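Local coordinates for replicase polyprotein 1a (Avian infectious bronchitis virus, PDB 3LD1) that is of unknown function but is a piece of nsp2, one of the products of the coronavirus replicase polyprotein, at residues A206-S211 and R224-T229; Q307-P312 and V350-R355. The protein carries 3 engineered substitutions. One frame throughout, in Å; residues are numbered along the deposited sequence.

Overall arrangement
The two contacts stand apart in an elongated chain, their centres about 36 Å from each other and their nearest atoms about 18 Å apart, and they share no helix or strand. Contact 1 lies near the centre of the chain, where the end of helix 194-207 meets the loop before helix 232-243; no direct hydrogen bond joins its segments, and packing does most of the work. Contact 2 belongs to the C-terminal sheet and is held by backbone hydrogen bonds between strands 302-308 and 345-355. Both are only partly buried: each buries a cysteine and exposes a lysine, but each also buries a polar residue, Glu225 in contact 1 and His351 in contact 2.

Contact 1 of 2, residues A206-S211 and R224-T229; sequences AKCAKS and REFAGT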
loop_
_atom_site.group_PDB
_atom_site.type_symbol
_atom_site.label_atom_id
_atom_site.label_comp_id
_atom_site.label_asym_id
_atom_site.label_seq_id
_atom_site.Cartn_x
_atom_site.Cartn_y
_atom_site.Cartn_z
ATOM N N ALA A 206 -7.342 -0.395 -0.305
ATOM C CA ALA A 206 -7.694 0.972 -0.022
ATOM C C ALA A 206 -6.429 1.670 0.430
ATOM O O ALA A 206 -6.136 2.782 -0.003
ATOM C CB ALA A 206 -8.782 1.051 1.112
ATOM N N LYS A 207 -5.629 0.997 1.266
ATOM C CA LYS A 207 -4.556 1.753 1.903
ATOM C C LYS A 207 -3.592 2.174 0.862
ATOM O O LYS A 207 -2.921 3.185 1.010
ATOM C CB LYS A 207 -3.868 1.052 3.067
ATOM C CG LYS A 207 -2.911 1.988 3.843
ATOM C CD LYS A 207 -2.351 1.404 5.154
ATOM C CE LYS A 207 -1.250 2.290 5.804
ATOM N NZ LYS A 207 -0.500 1.492 6.854
ATOM N N CYS A 208 -3.572 1.455 -0.239
ATOM C CA CYS A 208 -2.613 1.816 -1.179
ATOM C C CYS A 208 -3.163 2.122 -2.533
ATOM O O CYS A 208 -2.415 2.233 -3.507
ATOM C CB CYS A 208 -1.501 0.816 -1.167
ATOM S SG CYS A 208 -1.909 -0.746 -1.749
ATOM N N ALA A 209 -4.480 2.326 -2.585
ATOM C CA ALA A 209 -5.090 2.785 -3.810
ATOM C C ALA A 209 -4.320 3.994 -4.335
ATOM O O ALA A 209 -4.012 4.052 -5.548
ATOM C CB ALA A 209 -6.526 3.186 -3.557
ATOM N N LYS A 210 -4.004 4.933 -3.418
ATOM C CA LYS A 210 -3.678 6.323 -3.776
ATOM C C LYS A 210 -2.231 6.470 -4.293
ATOM O O LYS A 210 -2.007 6.992 -5.364
ATOM C CB LYS A 210 -3.907 7.261 -2.564
ATOM C CG LYS A 210 -4.768 8.507 -2.847
ATOM C CD LYS A 210 -6.220 8.301 -2.366
ATOM C CE LYS A 210 -7.166 9.471 -2.795
ATOM N NZ LYS A 210 -8.651 9.089 -2.957
ATOM N N SER A 211 -1.237 6.009 -3.530
ATOM C CA SER A 211 0.181 6.123 -3.947
ATOM C C SER A 211 0.899 4.962 -3.340
ATOM O O SER A 211 0.401 4.338 -2.386
ATOM C CB SER A 211 0.752 7.375 -3.326
ATOM O OG SER A 211 0.281 7.385 -1.973
ATOM N N ARG A 224 5.685 1.954 2.641
ATOM C CA ARG A 224 4.846 2.539 3.690
ATOM C C ARG A 224 3.447 1.932 3.652
ATOM O O ARG A 224 2.988 1.397 4.646
ATOM C CB ARG A 224 4.767 4.056 3.506
ATOM C CG ARG A 224 6.103 4.797 3.896
ATOM C CD ARG A 224 5.887 5.646 5.166
ATOM N NE ARG A 224 5.725 7.040 4.768
ATOM C CZ ARG A 224 6.692 7.952 4.870
ATOM N NH1 ARG A 224 7.884 7.604 5.416
ATOM N NH2 ARG A 224 6.465 9.195 4.436
ATOM N N GLU A 225 2.794 1.958 2.488
ATOM C CA GLU A 225 1.365 1.633 2.425
ATOM C C GLU A 225 0.934 0.209 2.848
ATOM O O GLU A 225 -0.187 0.023 3.286
ATOM C CB GLU A 225 0.773 2.003 1.074
ATOM C CG GLU A 225 0.854 3.506 0.799
ATOM C CD GLU A 225 2.225 3.945 0.313
ATOM O OE1 GLU A 225 3.099 3.120 -0.016
ATOM O OE2 GLU A 225 2.396 5.159 0.226
ATOM N N PHE A 226 1.813 -0.774 2.737
ATOM C CA PHE A 226 1.538 -2.116 3.247
ATOM C C PHE A 226 1.716 -2.217 4.715
ATOM O O PHE A 226 1.452 -3.281 5.260
ATOM C CB PHE A 226 2.529 -3.105 2.692
ATOM C CG PHE A 226 2.533 -3.183 1.209
ATOM C CD1 PHE A 226 1.424 -2.781 0.474
ATOM C CD2 PHE A 226 3.660 -3.663 0.527
ATOM C CE1 PHE A 226 1.415 -2.858 -0.947
ATOM C CE2 PHE A 226 3.668 -3.759 -0.901
ATOM C CZ PHE A 226 2.548 -3.368 -1.633
ATOM N N ALA A 227 2.171 -1.147 5.369
ATOM C CA ALA A 227 2.722 -1.323 6.690
ATOM C C ALA A 227 1.658 -1.795 7.649
ATOM O O ALA A 227 1.870 -2.780 8.306
ATOM C CB ALA A 227 3.501 -0.076 7.233
ATOM N N GLY A 228 0.518 -1.174 7.801
ATOM C CA GLY A 228 -0.319 -1.828 8.824
ATOM C C GLY A 228 -1.452 -2.602 8.158
ATOM O O GLY A 228 -2.584 -2.228 8.337
ATOM N N THR A 229 -1.140 -3.588 7.302
ATOM C CA THR A 229 -2.142 -4.373 6.609
ATOM C C THR A 229 -1.690 -5.796 6.492
ATOM O O THR A 229 -0.525 -6.144 6.775
ATOM C CB THR A 229 -2.326 -3.858 5.182
ATOM O OG1 THR A 229 -1.254 -4.320 4.332
ATOM C CG2 THR A 229 -2.415 -2.302 5.188
HETATM O O HOH W 1 -3.044 0.221 8.784
#
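Lys207 lies across the backbone of the 224-229 loop, its extended chain running past Glu225 O. Chi1 (-170°) sets CG anti to the backbone N, close to that oxygen, and the extended torsions beyond carry the chain on to Gly228. CB and CG pass beside Glu225 O, CD comes nearest to it at 3.2 Å and also touches Thr229 CG2, at 3.7 Å, and CE is still beside the same carbonyl. NZ ends 3.0 Å from Gly228 N, two donors that do not bond; a weak 3.4 Å bond from NZ to a water leads on to Gly228 O, but the water lies so close to that oxygen that the bridge is doubtful. A long methylene chain with a charged tip suits this exposed position.

Beneath it the packing is buried. Cys208 CB presses on Glu225 CB at 3.4 Å, while its SG sits at the edge of the Phe226 ring, 4.0 Å from CE1 and 82° off the ring normal. A small sulfur-bearing side chain fits here, and the ring goes on to pack against Ile234 of helix 232-243. Glu225 bends at chi2 (80°), bringing the carboxylate to Ser211, where OE2 lies 3.4 Å from Ser211 O, two acceptors that cannot bond; OE2 is held instead by Thr213 OG1. Thr229 serves both ways: its OG1 donates to Phe226 O at 3.0 Å, from above the carbonyl plane, and accepts from Leu231 N, capping the turn into the next helix.

The arrangement is that of a short beta-hairpin (214-217 and 220-223) inserted between helices 194-207 and 232-243, closed where its two flanking loops pack together.

Contact 2 of 2, residues Q307-P312 and V350-R355; sequences QKAEIP and VHCCER
Gln307 and Cys352 meet through both backbone and side chain, at the tight end of this strand pair. Cys352 N donates to Gln307 O over 2.7 Å, and the extended Gln307 chain runs alongside Cys352, where NE2 donates to SG at 3.3 Å, the sulfur close to the amide plane. Chi1 of Cys352 (-56°) sets SG anti to its own carbonyl carbon, where it meets NE2. A cysteine is compact enough to lie in the buried layer and still accept this bond.

Ala309 N closes the other end, donating to Val350 O at 3.1 Å. Its small CB fits against Val350 CG1 at 4.0 Å, and Tyr337 of strand 335-342 touches both residues.

Lys308 and His351, the non-hydrogen-bonded pair between these two bonds, run side by side. The exposed lysine covers one face of the buried imidazole, its CG 4.1 Å from the ring centroid, a CH-pi contact that uses the aliphatic part of the chain; ND1 of the ring is bonded to Asp349 O. Past Ala309 the side chains only graze, Ile311 CG1 lying 4.5 Å from Val350 CG1, though Val350 CG2 still meets Ile311 O at 3.5 Å. Here a water bridges Glu310 N to Val350 O.

This is antiparallel sheet pairing at the frayed end of a strand, where 302-308 leaves 345-355 within the curled C-terminal mixed sheet.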
loop_
_atom_site.group_PDB
_atom_site.type_symbol
_atom_site.label_atom_id
_atom_site.label_comp_id
_atom_site.label_asym_id
_atom_site.label_seq_id
_atom_site.Cartn_x
_atom_site.Cartn_y
_atom_site.Cartn_z
ATOM N N GLN A 307 32.696 3.186 15.589
ATOM C CA GLN A 307 31.851 3.475 16.774
ATOM C C GLN A 307 30.885 4.665 16.670
ATOM O O GLN A 307 31.274 5.781 16.297
ATOM C CB GLN A 307 32.742 3.619 17.983
ATOM C CG GLN A 307 32.364 4.680 18.961
ATOM C CD GLN A 307 33.450 4.826 20.006
ATOM O OE1 GLN A 307 34.174 3.859 20.303
ATOM N NE2 GLN A 307 33.600 6.038 20.559
ATOM N N LYS A 308 29.641 4.413 17.045
ATOM C CA LYS A 308 28.502 5.286 16.729
ATOM C C LYS A 308 28.206 6.256 17.868
ATOM O O LYS A 308 28.513 5.962 19.029
ATOM C CB LYS A 308 27.266 4.420 16.423
ATOM C CG LYS A 308 27.434 3.602 15.145
ATOM C CD LYS A 308 26.666 2.277 15.088
ATOM C CE LYS A 308 27.289 1.470 13.923
ATOM N NZ LYS A 308 26.545 0.251 13.476
ATOM N N ALA A 309 27.588 7.394 17.565
ATOM C CA ALA A 309 27.363 8.430 18.596
ATOM C C ALA A 309 25.920 8.715 18.938
ATOM O O ALA A 309 25.572 9.023 20.116
ATOM C CB ALA A 309 28.085 9.763 18.261
ATOM N N GLU A 310 25.058 8.646 17.941
ATOM C CA GLU A 310 23.667 8.912 18.276
ATOM C C GLU A 310 23.598 10.329 18.765
ATOM O O GLU A 310 23.276 10.553 19.940
ATOM C CB GLU A 310 23.195 8.006 19.441
ATOM C CG GLU A 310 21.730 7.819 19.439
ATOM C CD GLU A 310 21.291 7.362 18.067
ATOM O OE1 GLU A 310 21.247 8.222 17.138
ATOM O OE2 GLU A 310 21.043 6.138 17.900
ATOM N N ILE A 311 23.936 11.279 17.896
ATOM C CA ILE A 311 23.791 12.687 18.244
ATOM C C ILE A 311 23.464 13.457 16.984
ATOM O O ILE A 311 23.744 12.984 15.862
ATOM C CB ILE A 311 25.061 13.320 18.962
ATOM C CG1 ILE A 311 26.277 13.343 18.062
ATOM C CG2 ILE A 311 25.399 12.651 20.286
ATOM C CD1 ILE A 311 26.431 14.653 17.487
ATOM N N PRO A 312 22.867 14.637 17.170
ATOM C CA PRO A 312 22.596 15.588 16.116
ATOM C C PRO A 312 23.777 15.832 15.168
ATOM O O PRO A 312 24.931 16.073 15.591
ATOM C CB PRO A 312 22.243 16.860 16.891
ATOM C CG PRO A 312 21.526 16.339 18.115
ATOM C CD PRO A 312 22.337 15.102 18.470
ATOM N N VAL A 350 25.925 8.539 12.470
ATOM C CA VAL A 350 27.035 9.257 13.011
ATOM C C VAL A 350 28.074 8.326 13.646
ATOM O O VAL A 350 27.732 7.527 14.486
ATOM C CB VAL A 350 26.572 10.342 14.007
ATOM C CG1 VAL A 350 27.799 11.148 14.488
ATOM C CG2 VAL A 350 25.606 11.298 13.359
ATOM N N HIS A 351 29.338 8.436 13.218
ATOM C CA HIS A 351 30.451 7.750 13.882
ATOM C C HIS A 351 31.435 8.713 14.603
ATOM O O HIS A 351 31.638 9.845 14.170
ATOM C CB HIS A 351 31.179 6.858 12.876
ATOM C CG HIS A 351 30.358 5.691 12.374
ATOM N ND1 HIS A 351 29.176 5.850 11.687
ATOM C CD2 HIS A 351 30.567 4.345 12.445
ATOM C CE1 HIS A 351 28.682 4.656 11.373
ATOM N NE2 HIS A 351 29.490 3.723 11.847
ATOM N N CYS A 352 32.067 8.263 15.688
ATOM C CA CYS A 352 33.051 9.078 16.368
ATOM C C CYS A 352 34.327 9.147 15.593
ATOM O O CYS A 352 34.712 8.166 14.914
ATOM C CB CYS A 352 33.401 8.480 17.700
ATOM S SG CYS A 352 32.003 8.239 18.759
ATOM N N CYS A 353 34.992 10.298 15.759
ATOM C CA CYS A 353 36.364 10.540 15.270
ATOM C C CYS A 353 37.409 10.991 16.355
ATOM O O CYS A 353 37.056 11.566 17.401
ATOM C CB CYS A 353 36.307 11.619 14.154
ATOM S SG CYS A 353 35.515 11.059 12.559
ATOM N N GLU A 354 38.694 10.769 16.074
ATOM C CA GLU A 354 39.799 11.280 16.912
ATOM C C GLU A 354 40.607 12.130 16.025
ATOM O O GLU A 354 40.826 11.761 14.857
ATOM C CB GLU A 354 40.754 10.165 17.203
ATOM C CG GLU A 354 41.060 9.887 18.602
ATOM C CD GLU A 354 41.431 8.433 18.680
ATOM O OE1 GLU A 354 40.797 7.673 19.450
ATOM O OE2 GLU A 354 42.307 8.037 17.877
ATOM N N ARG A 355 41.131 13.220 16.566
ATOM C CA ARG A 355 42.166 13.945 15.845
ATOM C C ARG A 355 43.443 13.081 15.846
ATOM O O ARG A 355 43.735 12.405 16.842
ATOM C CB ARG A 355 42.388 15.317 16.465
ATOM C CG ARG A 355 42.798 16.386 15.441
ATOM C CD ARG A 355 43.030 17.703 16.161
ATOM N NE ARG A 355 42.076 17.796 17.274
ATOM C CZ ARG A 355 41.538 18.927 17.728
ATOM N NH1 ARG A 355 41.873 20.094 17.174
ATOM N NH2 ARG A 355 40.668 18.871 18.743
HETATM O O HOH W 2 24.901 7.296 15.250
#